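Local structure of TRAP dicarboxylate ABC transporter, substrate-binding protein (Roseobacter denitrificans, 4OVQ) at residues A99-L104 / P316-I321; F106-V111 / H229-E234. The protein binds beta-D-glucuronate as the periplasmic solute-binding component of a TRAP transporter and probably delivers it to the membrane permease. One frame throughout, in Å; residues are numbered along the deposited sequence.

Overall arrangement
Contact 1 joins the loop at 99-104 to the C-terminal helix 315-322. Contact 2 joins the next part of the same loop to the linker between strands 223-230 and 234-239. Both segments of contact 2 fall between those of contact 1 in the sequence. Their centres lie about 11 Å apart, and they touch. CG2 of Ile321 is 3.4 Å from CE1 of Phe108, and the backbone O of Ser103 is 3.2 Å from CD2 of Leu230. Contact 2 reaches the glucuronate through Glu234. Contact 1 stands further back, with the side chain of Leu104 about 12 Å from that of Arg146, another sugar-binding residue.

Contact 1: residues A99-L104 / P316-I321; sequences ANVVSL and PLVELI
Val101 is packed against three residues of the helix segment 316-321, mainly through methyl groups. CB of Val101 points toward the helix and sits 4.0 Å from CD2 of Leu317. From there the side chain forks. CG1 lies between the backbone N and the carbonyl carbon, chi1 81°. Placed there, Val101 CG1 is 3.8 Å from Leu317 CD2. The same Val101 CG1 is 3.6 Å from Ile321 CD1. Val101 and Ile321 reach toward each other tip to tip, whereas Leu317 crosses the valine at a slant. CG2 is the other branch. Val101 CG2 meets Val318 CG2 at 3.4 Å, tighter than usual for two methyl carbons, and it also touches CD1 of Ile321. Val101 and Val318 lie alongside each other, pointing opposite ways.

The contact ties a short 3-10 turn, 101-103, to the C-terminal helix of this family 7 solute-binding protein. Just after the turn, Leu104 N bonds back to Val101 O at 3.3 Å. Leu104 also points toward the helix, and CD1 of Leu104 comes 3.9 Å from CG2 of Val318. These two side chains cross at about a right angle. The same Val318 methyl thus meets both loop residues. An alanine in place of Val101 would remove both methyls and would probably leave a gap between Leu317, Val318 and Ile321, with the Ile321 tip free to shift.

Other helices close the surroundings. Ile126 of helix 121-132 touches Val101, and Ile125 of the same helix touches Leu317. Tyr307 and Phe308 of helix 301-310 pack on Val318.

Contact 2: residues F106-V111 / H229-E234; sequences FIFKDV and HLIIPE. With BDP (beta-D-glucopyranuronic acid), chain C.
This is a mostly apolar contact between a loop and an interdomain linker, in which Phe106 meets His229, and Phe108, Asp110 and Val111 meet Ile231. One backbone hydrogen bond anchors it. Residues 229-234 leave strand 223-230 of one sheet and enter strand 234-239 of the other, as in the hinge-linked two-domain fold of periplasmic binding proteins. The loop 106-111 leads into helix 111-118 and lies along this linker.

At one end, Phe106 N donates to His229 O at 3.0 Å. The bond is bent, with an N-H...O angle of 143°. The Phe106 ring turns back over the same residue: CA of His229 sits over one face, 4.0 Å from the ring centroid, in a CH-pi contact. The imidazole is hydrogen-bonded elsewhere, ND1 to Ser227 OG and NE2 to Glu206 OE2.

Ile231 fills the middle. Its CG1 is anti to the carbonyl carbon, chi1 -60°. The extended chain carries CD1 of Ile231 to within 3.6 Å of CA of Asp110. CG2 of Ile231 meets CG2 of Val111 at 4.0 Å. Phe108 turns its ring edge to the Ile231 carbonyl, with CD2 of Phe108 3.1 Å from O of Ile231, near the ring plane. Asp110 N-caps helix 111-118 through His113 N.

At the far end, Glu234 is held by Asn86 and Asn88 beside the sugar. Glucuronate O2 donates a hydrogen bond to Glu234 OE2 at 2.5 Å.

Contact 1: residues A99-L104 / P316-I321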
ATOM      1  N   ALA A  99       5.295 -11.620   0.293  1.00 17.64           N
ATOM      2  CA  ALA A  99       4.512 -10.387   0.278  1.00 16.86           C
ATOM      3  C   ALA A  99       4.995  -9.481  -0.821  1.00 15.56           C
ATOM      4  O   ALA A  99       4.241  -8.690  -1.382  1.00 14.58           O
ATOM      5  CB  ALA A  99       4.600  -9.671   1.609  1.00 14.99           C
ATOM      6  N   ASN A 100       6.272  -9.608  -1.146  1.00 13.73           N
ATOM      7  CA  ASN A 100       6.873  -8.812  -2.186  1.00 13.98           C
ATOM      8  C   ASN A 100       6.228  -9.021  -3.563  1.00 16.63           C
ATOM      9  O   ASN A 100       6.316  -8.163  -4.420  1.00 16.68           O
ATOM     10  CB  ASN A 100       8.375  -9.100  -2.226  1.00 17.71           C
ATOM     11  CG  ASN A 100       9.200  -7.896  -2.619  1.00 17.82           C
ATOM     12  OD1 ASN A 100       8.787  -6.749  -2.471  1.00 11.58           O
ATOM     13  ND2 ASN A 100      10.415  -8.153  -3.088  1.00 19.70           N
ATOM     14  N   VAL A 101       5.534 -10.141  -3.766  1.00 18.59           N
ATOM     15  CA  VAL A 101       4.884 -10.389  -5.042  1.00 18.19           C
ATOM     16  C   VAL A 101       3.828  -9.320  -5.425  1.00 16.84           C
ATOM     17  O   VAL A 101       3.634  -9.034  -6.596  1.00 19.02           O
ATOM     18  CB  VAL A 101       4.286 -11.818  -5.119  1.00 23.79           C
ATOM     19  CG1 VAL A 101       2.948 -11.899  -4.432  1.00 20.71           C
ATOM     20  CG2 VAL A 101       4.159 -12.247  -6.563  1.00 31.07           C
ATOM     21  N   VAL A 102       3.196  -8.670  -4.440  1.00 14.86           N
ATOM     22  CA  VAL A 102       2.130  -7.718  -4.756  1.00 17.16           C
ATOM     23  C   VAL A 102       2.706  -6.364  -5.171  1.00 16.26           C
ATOM     24  O   VAL A 102       1.970  -5.492  -5.645  1.00 19.79           O
ATOM     25  CB  VAL A 102       1.097  -7.563  -3.591  1.00 15.12           C
ATOM     26  CG1 VAL A 102       0.532  -8.912  -3.201  1.00 15.53           C
ATOM     27  CG2 VAL A 102       1.696  -6.892  -2.405  1.00 15.05           C
ATOM     28  N   SER A 103       4.025  -6.220  -5.017  1.00 14.77           N
ATOM     29  CA  SER A 103       4.752  -5.030  -5.388  1.00 15.40           C
ATOM     30  C   SER A 103       5.300  -5.121  -6.838  1.00 15.08           C
ATOM     31  O   SER A 103       5.914  -4.187  -7.336  1.00 16.76           O
ATOM     32  CB  SER A 103       5.853  -4.788  -4.364  1.00 14.81           C
ATOM     33  OG  SER A 103       5.279  -4.334  -3.127  1.00 17.01           O
ATOM     34  N   LEU A 104       5.047  -6.230  -7.513  1.00 15.47           N
ATOM     35  CA  LEU A 104       5.397  -6.322  -8.943  1.00 15.04           C
ATOM     36  C   LEU A 104       4.464  -5.464  -9.795  1.00 14.64           C
ATOM     37  O   LEU A 104       3.243  -5.575  -9.721  1.00 18.16           O
ATOM     38  CB  LEU A 104       5.369  -7.779  -9.418  1.00 14.81           C
ATOM     39  CG  LEU A 104       6.564  -8.592  -8.915  1.00 16.66           C
ATOM     40  CD1 LEU A 104       6.264 -10.092  -9.020  1.00 17.87           C
ATOM     41  CD2 LEU A 104       7.861  -8.227  -9.655  1.00 20.73           C
ATOM     42  N   PRO A 316       6.146 -19.743  -9.025  1.00 34.19           N
ATOM     43  CA  PRO A 316       4.787 -20.297  -9.035  1.00 32.92           C
ATOM     44  C   PRO A 316       3.755 -19.406  -8.346  1.00 27.10           C
ATOM     45  O   PRO A 316       2.594 -19.456  -8.736  1.00 30.62           O
ATOM     46  CB  PRO A 316       4.934 -21.628  -8.282  1.00 31.22           C
ATOM     47  CG  PRO A 316       6.397 -21.927  -8.271  1.00 32.78           C
ATOM     48  CD  PRO A 316       7.078 -20.595  -8.271  1.00 28.19           C
ATOM     49  N   LEU A 317       4.152 -18.594  -7.367  1.00 28.41           N
ATOM     50  CA  LEU A 317       3.214 -17.653  -6.743  1.00 27.02           C
ATOM     51  C   LEU A 317       2.812 -16.607  -7.777  1.00 27.03           C
ATOM     52  O   LEU A 317       1.634 -16.240  -7.912  1.00 29.61           O
ATOM     53  CB  LEU A 317       3.845 -16.979  -5.516  1.00 30.03           C
ATOM     54  CG  LEU A 317       2.999 -15.999  -4.698  1.00 26.92           C
ATOM     55  CD1 LEU A 317       1.745 -16.643  -4.191  1.00 27.96           C
ATOM     56  CD2 LEU A 317       3.838 -15.498  -3.527  1.00 27.15           C
ATOM     57  N   VAL A 318       3.804 -16.130  -8.517  1.00 29.54           N
ATOM     58  CA  VAL A 318       3.564 -15.135  -9.553  1.00 25.88           C
ATOM     59  C   VAL A 318       2.652 -15.691 -10.641  1.00 26.00           C
ATOM     60  O   VAL A 318       1.694 -15.036 -11.036  1.00 29.13           O
ATOM     61  CB  VAL A 318       4.884 -14.640 -10.156  1.00 27.39           C
ATOM     62  CG1 VAL A 318       4.612 -13.663 -11.272  1.00 30.37           C
ATOM     63  CG2 VAL A 318       5.730 -13.966  -9.065  1.00 28.60           C
ATOM     64  N   GLU A 319       2.932 -16.907 -11.105  1.00 37.56           N
ATOM     65  CA  GLU A 319       2.122 -17.535 -12.157  1.00 38.79           C
ATOM     66  C   GLU A 319       0.689 -17.802 -11.682  1.00 36.63           C
ATOM     67  O   GLU A 319      -0.277 -17.604 -12.426  1.00 35.87           O
ATOM     68  CB  GLU A 319       2.776 -18.835 -12.627  1.00 37.54           C
ATOM     69  CG  GLU A 319       4.152 -18.642 -13.252  1.00 35.89           C
ATOM     70  CD  GLU A 319       4.814 -19.962 -13.619  1.00 42.78           C
ATOM     71  OE1 GLU A 319       4.265 -21.021 -13.257  1.00 47.36           O
ATOM     72  OE2 GLU A 319       5.884 -19.948 -14.266  1.00 42.15           O
ATOM     73  N   LEU A 320       0.568 -18.232 -10.432  1.00 30.99           N
ATOM     74  CA  LEU A 320      -0.722 -18.457  -9.787  1.00 30.21           C
ATOM     75  C   LEU A 320      -1.603 -17.203  -9.800  1.00 34.95           C
ATOM     76  O   LEU A 320      -2.809 -17.281 -10.045  1.00 29.93           O
ATOM     77  CB  LEU A 320      -0.465 -18.904  -8.347  1.00 37.47           C
ATOM     78  CG  LEU A 320      -1.651 -19.194  -7.438  1.00 35.86           C
ATOM     79  CD1 LEU A 320      -2.379 -20.435  -7.896  1.00 39.68           C
ATOM     80  CD2 LEU A 320      -1.149 -19.350  -6.017  1.00 34.54           C
ATOM     81  N   ILE A 321      -0.997 -16.048  -9.516  1.00 34.97           N
ATOM     82  CA  ILE A 321      -1.728 -14.784  -9.510  1.00 29.79           C
ATOM     83  C   ILE A 321      -2.148 -14.403 -10.922  1.00 34.48           C
ATOM     84  O   ILE A 321      -3.289 -13.985 -11.154  1.00 41.47           O
ATOM     85  CB  ILE A 321      -0.873 -13.636  -8.919  1.00 28.71           C
ATOM     86  CG1 ILE A 321      -0.529 -13.949  -7.461  1.00 28.60           C
ATOM     87  CG2 ILE A 321      -1.617 -12.307  -9.034  1.00 29.49           C
ATOM     88  CD1 ILE A 321       0.488 -12.982  -6.831  1.00 28.21           C
TER

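Contact 2: residues F106-V111 / H229-E234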
ATOM      1  N   PHE A 106       2.125  -4.142 -12.593  1.00 20.00           N
ATOM      2  CA  PHE A 106       1.217  -4.752 -13.560  1.00 21.17           C
ATOM      3  C   PHE A 106       0.931  -6.233 -13.293  1.00 24.50           C
ATOM      4  O   PHE A 106       0.675  -6.994 -14.241  1.00 28.22           O
ATOM      5  CB  PHE A 106       1.761  -4.547 -14.985  1.00 25.63           C
ATOM      6  CG  PHE A 106       1.940  -3.093 -15.368  1.00 25.45           C
ATOM      7  CD1 PHE A 106       0.841  -2.291 -15.640  1.00 21.71           C
ATOM      8  CD2 PHE A 106       3.206  -2.539 -15.459  1.00 22.69           C
ATOM      9  CE1 PHE A 106       1.002  -0.961 -15.985  1.00 23.46           C
ATOM     10  CE2 PHE A 106       3.376  -1.218 -15.808  1.00 21.50           C
ATOM     11  CZ  PHE A 106       2.268  -0.427 -16.077  1.00 21.40           C
ATOM     12  N   ILE A 107       0.947  -6.658 -12.028  1.00 25.94           N
ATOM     13  CA  ILE A 107       0.659  -8.063 -11.716  1.00 22.35           C
ATOM     14  C   ILE A 107      -0.834  -8.361 -11.523  1.00 26.60           C
ATOM     15  O   ILE A 107      -1.289  -9.483 -11.773  1.00 29.32           O
ATOM     16  CB  ILE A 107       1.478  -8.587 -10.519  1.00 24.50           C
ATOM     17  CG1 ILE A 107       1.420 -10.124 -10.516  1.00 27.25           C
ATOM     18  CG2 ILE A 107       0.975  -8.008  -9.211  1.00 23.43           C
ATOM     19  CD1 ILE A 107       2.201 -10.758  -9.408  1.00 27.13           C
ATOM     20  N   PHE A 108      -1.596  -7.365 -11.100  1.00 27.57           N
ATOM     21  CA  PHE A 108      -3.047  -7.487 -11.063  1.00 28.60           C
ATOM     22  C   PHE A 108      -3.635  -6.689 -12.223  1.00 26.37           C
ATOM     23  O   PHE A 108      -3.038  -5.717 -12.671  1.00 29.98           O
ATOM     24  CB  PHE A 108      -3.583  -6.986  -9.719  1.00 28.38           C
ATOM     25  CG  PHE A 108      -2.947  -7.649  -8.534  1.00 25.96           C
ATOM     26  CD1 PHE A 108      -3.127  -9.007  -8.302  1.00 24.45           C
ATOM     27  CD2 PHE A 108      -2.164  -6.924  -7.646  1.00 20.05           C
ATOM     28  CE1 PHE A 108      -2.540  -9.628  -7.208  1.00 25.27           C
ATOM     29  CE2 PHE A 108      -1.582  -7.537  -6.549  1.00 24.41           C
ATOM     30  CZ  PHE A 108      -1.771  -8.892  -6.330  1.00 23.59           C
ATOM     31  N   LYS A 109      -4.782  -7.114 -12.748  1.00 30.12           N
ATOM     32  CA  LYS A 109      -5.446  -6.373 -13.810  1.00 29.24           C
ATOM     33  C   LYS A 109      -6.257  -5.219 -13.245  1.00 29.84           C
ATOM     34  O   LYS A 109      -6.499  -4.234 -13.942  1.00 31.88           O
ATOM     35  CB  LYS A 109      -6.366  -7.299 -14.628  1.00 28.32           C
ATOM     36  CG  LYS A 109      -5.908  -8.753 -14.679  1.00 34.51           C
ATOM     37  CD  LYS A 109      -6.806  -9.619 -15.550  1.00 39.93           C
ATOM     38  CE  LYS A 109      -6.053 -10.850 -16.010  1.00 41.23           C
ATOM     39  NZ  LYS A 109      -6.957 -12.018 -16.225  1.00 42.66           N
ATOM     40  N   ASP A 110      -6.668  -5.335 -11.981  1.00 24.27           N
ATOM     41  CA  ASP A 110      -7.431  -4.284 -11.316  1.00 26.37           C
ATOM     42  C   ASP A 110      -7.698  -4.685  -9.871  1.00 22.59           C
ATOM     43  O   ASP A 110      -7.310  -5.772  -9.446  1.00 23.73           O
ATOM     44  CB  ASP A 110      -8.752  -3.972 -12.050  1.00 34.00           C
ATOM     45  CG  ASP A 110      -9.618  -5.190 -12.271  1.00 31.39           C
ATOM     46  OD1 ASP A 110      -9.675  -6.085 -11.403  1.00 31.06           O
ATOM     47  OD2 ASP A 110     -10.266  -5.239 -13.335  1.00 34.88           O
ATOM     48  N   VAL A 111      -8.336  -3.797  -9.113  1.00 18.88           N
ATOM     49  CA  VAL A 111      -8.526  -4.033  -7.691  1.00 27.77           C
ATOM     50  C   VAL A 111      -9.428  -5.244  -7.444  1.00 25.69           C
ATOM     51  O   VAL A 111      -9.110  -6.108  -6.624  1.00 29.47           O
ATOM     52  CB  VAL A 111      -9.060  -2.789  -6.976  1.00 25.91           C
ATOM     53  CG1 VAL A 111      -9.400  -3.105  -5.533  1.00 25.18           C
ATOM     54  CG2 VAL A 111      -8.053  -1.654  -7.083  1.00 30.30           C
ATOM     55  N   HIS A 229       0.124   1.494 -12.457  1.00 14.40           N
ATOM     56  CA  HIS A 229       1.254   0.579 -12.593  1.00 12.27           C
ATOM     57  C   HIS A 229       1.443  -0.347 -11.399  1.00 11.99           C
ATOM     58  O   HIS A 229       2.093  -1.384 -11.528  1.00 15.69           O
ATOM     59  CB  HIS A 229       2.539   1.376 -12.812  1.00 12.08           C
ATOM     60  CG  HIS A 229       2.744   2.469 -11.807  1.00 12.61           C
ATOM     61  ND1 HIS A 229       2.428   3.782 -12.065  1.00 14.03           N
ATOM     62  CD2 HIS A 229       3.207   2.432 -10.535  1.00 11.84           C
ATOM     63  CE1 HIS A 229       2.677   4.509 -10.991  1.00 12.52           C
ATOM     64  NE2 HIS A 229       3.143   3.707 -10.046  1.00 12.11           N
ATOM     65  N   LEU A 230       0.908   0.037 -10.236  1.00 13.01           N
ATOM     66  CA  LEU A 230       0.979  -0.793  -9.038  1.00 12.63           C
ATOM     67  C   LEU A 230      -0.409  -0.862  -8.418  1.00 11.02           C
ATOM     68  O   LEU A 230      -1.098   0.184  -8.317  1.00 16.10           O
ATOM     69  CB  LEU A 230       1.969  -0.193  -8.034  1.00 11.42           C
ATOM     70  CG  LEU A 230       3.462  -0.363  -8.376  1.00 10.91           C
ATOM     71  CD1 LEU A 230       4.347   0.560  -7.533  1.00 10.62           C
ATOM     72  CD2 LEU A 230       3.881  -1.814  -8.208  1.00 12.94           C
ATOM     73  N   ILE A 231      -0.802  -2.074  -7.995  1.00 11.65           N
ATOM     74  CA  ILE A 231      -2.044  -2.293  -7.277  1.00 11.67           C
ATOM     75  C   ILE A 231      -1.661  -3.130  -6.054  1.00 14.94           C
ATOM     76  O   ILE A 231      -1.501  -4.341  -6.120  1.00 14.26           O
ATOM     77  CB  ILE A 231      -3.076  -3.005  -8.178  1.00 15.91           C
ATOM     78  CG1 ILE A 231      -3.354  -2.146  -9.399  1.00 15.00           C
ATOM     79  CG2 ILE A 231      -4.358  -3.257  -7.416  1.00 17.18           C
ATOM     80  CD1 ILE A 231      -4.301  -2.825 -10.427  1.00 21.90           C
ATOM     81  N   ILE A 232      -1.432  -2.426  -4.943  1.00 12.37           N
ATOM     82  CA  ILE A 232      -0.854  -2.996  -3.737  1.00  9.09           C
ATOM     83  C   ILE A 232      -1.898  -2.952  -2.615  1.00  8.81           C
ATOM     84  O   ILE A 232      -2.443  -1.883  -2.339  1.00 10.49           O
ATOM     85  CB  ILE A 232       0.389  -2.170  -3.331  1.00  9.23           C
ATOM     86  CG1 ILE A 232       1.398  -2.118  -4.479  1.00 12.01           C
ATOM     87  CG2 ILE A 232       1.001  -2.737  -2.085  1.00  8.22           C
ATOM     88  CD1 ILE A 232       2.642  -1.303  -4.164  1.00 10.57           C
ATOM     89  N   PRO A 233      -2.164  -4.091  -1.966  1.00  8.87           N
ATOM     90  CA  PRO A 233      -3.136  -4.094  -0.874  1.00  9.24           C
ATOM     91  C   PRO A 233      -2.477  -3.629   0.416  1.00  9.56           C
ATOM     92  O   PRO A 233      -1.239  -3.526   0.514  1.00  9.00           O
ATOM     93  CB  PRO A 233      -3.501  -5.575  -0.745  1.00 10.41           C
ATOM     94  CG  PRO A 233      -2.261  -6.295  -1.138  1.00  9.91           C
ATOM     95  CD  PRO A 233      -1.674  -5.454  -2.248  1.00 11.40           C
ATOM     96  N   GLU A 234      -3.298  -3.368   1.416  1.00  9.46           N
ATOM     97  CA  GLU A 234      -2.783  -3.124   2.739  1.00  7.32           C
ATOM     98  C   GLU A 234      -3.374  -4.140   3.666  1.00  7.38           C
ATOM     99  O   GLU A 234      -4.268  -4.902   3.298  1.00  8.09           O
ATOM    100  CB  GLU A 234      -3.110  -1.696   3.205  1.00  7.01           C
ATOM    101  CG  GLU A 234      -2.868  -0.630   2.134  1.00  7.07           C
ATOM    102  CD  GLU A 234      -2.571   0.727   2.701  1.00  6.71           C
ATOM    103  OE1 GLU A 234      -2.972   0.989   3.852  1.00  9.42           O
ATOM    104  OE2 GLU A 234      -1.949   1.507   1.949  1.00  7.95           O
TER
HETATM  105  C1  BDP C 402      -0.194   5.093   0.279  1.00  7.53           C
HETATM  106  C2  BDP C 402      -0.247   4.037   1.352  1.00  6.68           C
HETATM  107  C3  BDP C 402       0.609   4.495   2.451  1.00  5.36           C
HETATM  108  C4  BDP C 402       2.008   4.691   1.971  1.00  6.15           C
HETATM  109  C5  BDP C 402       2.038   5.682   0.831  1.00  7.19           C
HETATM  110  C6  BDP C 402       3.446   5.892   0.252  1.00  6.28           C
HETATM  111  O2  BDP C 402      -1.643   4.007   1.805  1.00  7.35           O
HETATM  112  O3  BDP C 402       0.652   3.360   3.395  1.00  6.19           O
HETATM  113  O4  BDP C 402       2.865   5.170   3.091  1.00  6.66           O
HETATM  114  O5  BDP C 402       1.173   5.279  -0.222  1.00  6.88           O
HETATM  115  O6A BDP C 402       4.442   5.860   1.034  1.00  8.44           O
HETATM  116  O1  BDP C 402      -0.956   4.767  -0.847  1.00  7.09           O
HETATM  117  O6B BDP C 402       3.461   6.237  -0.955  1.00  7.81           O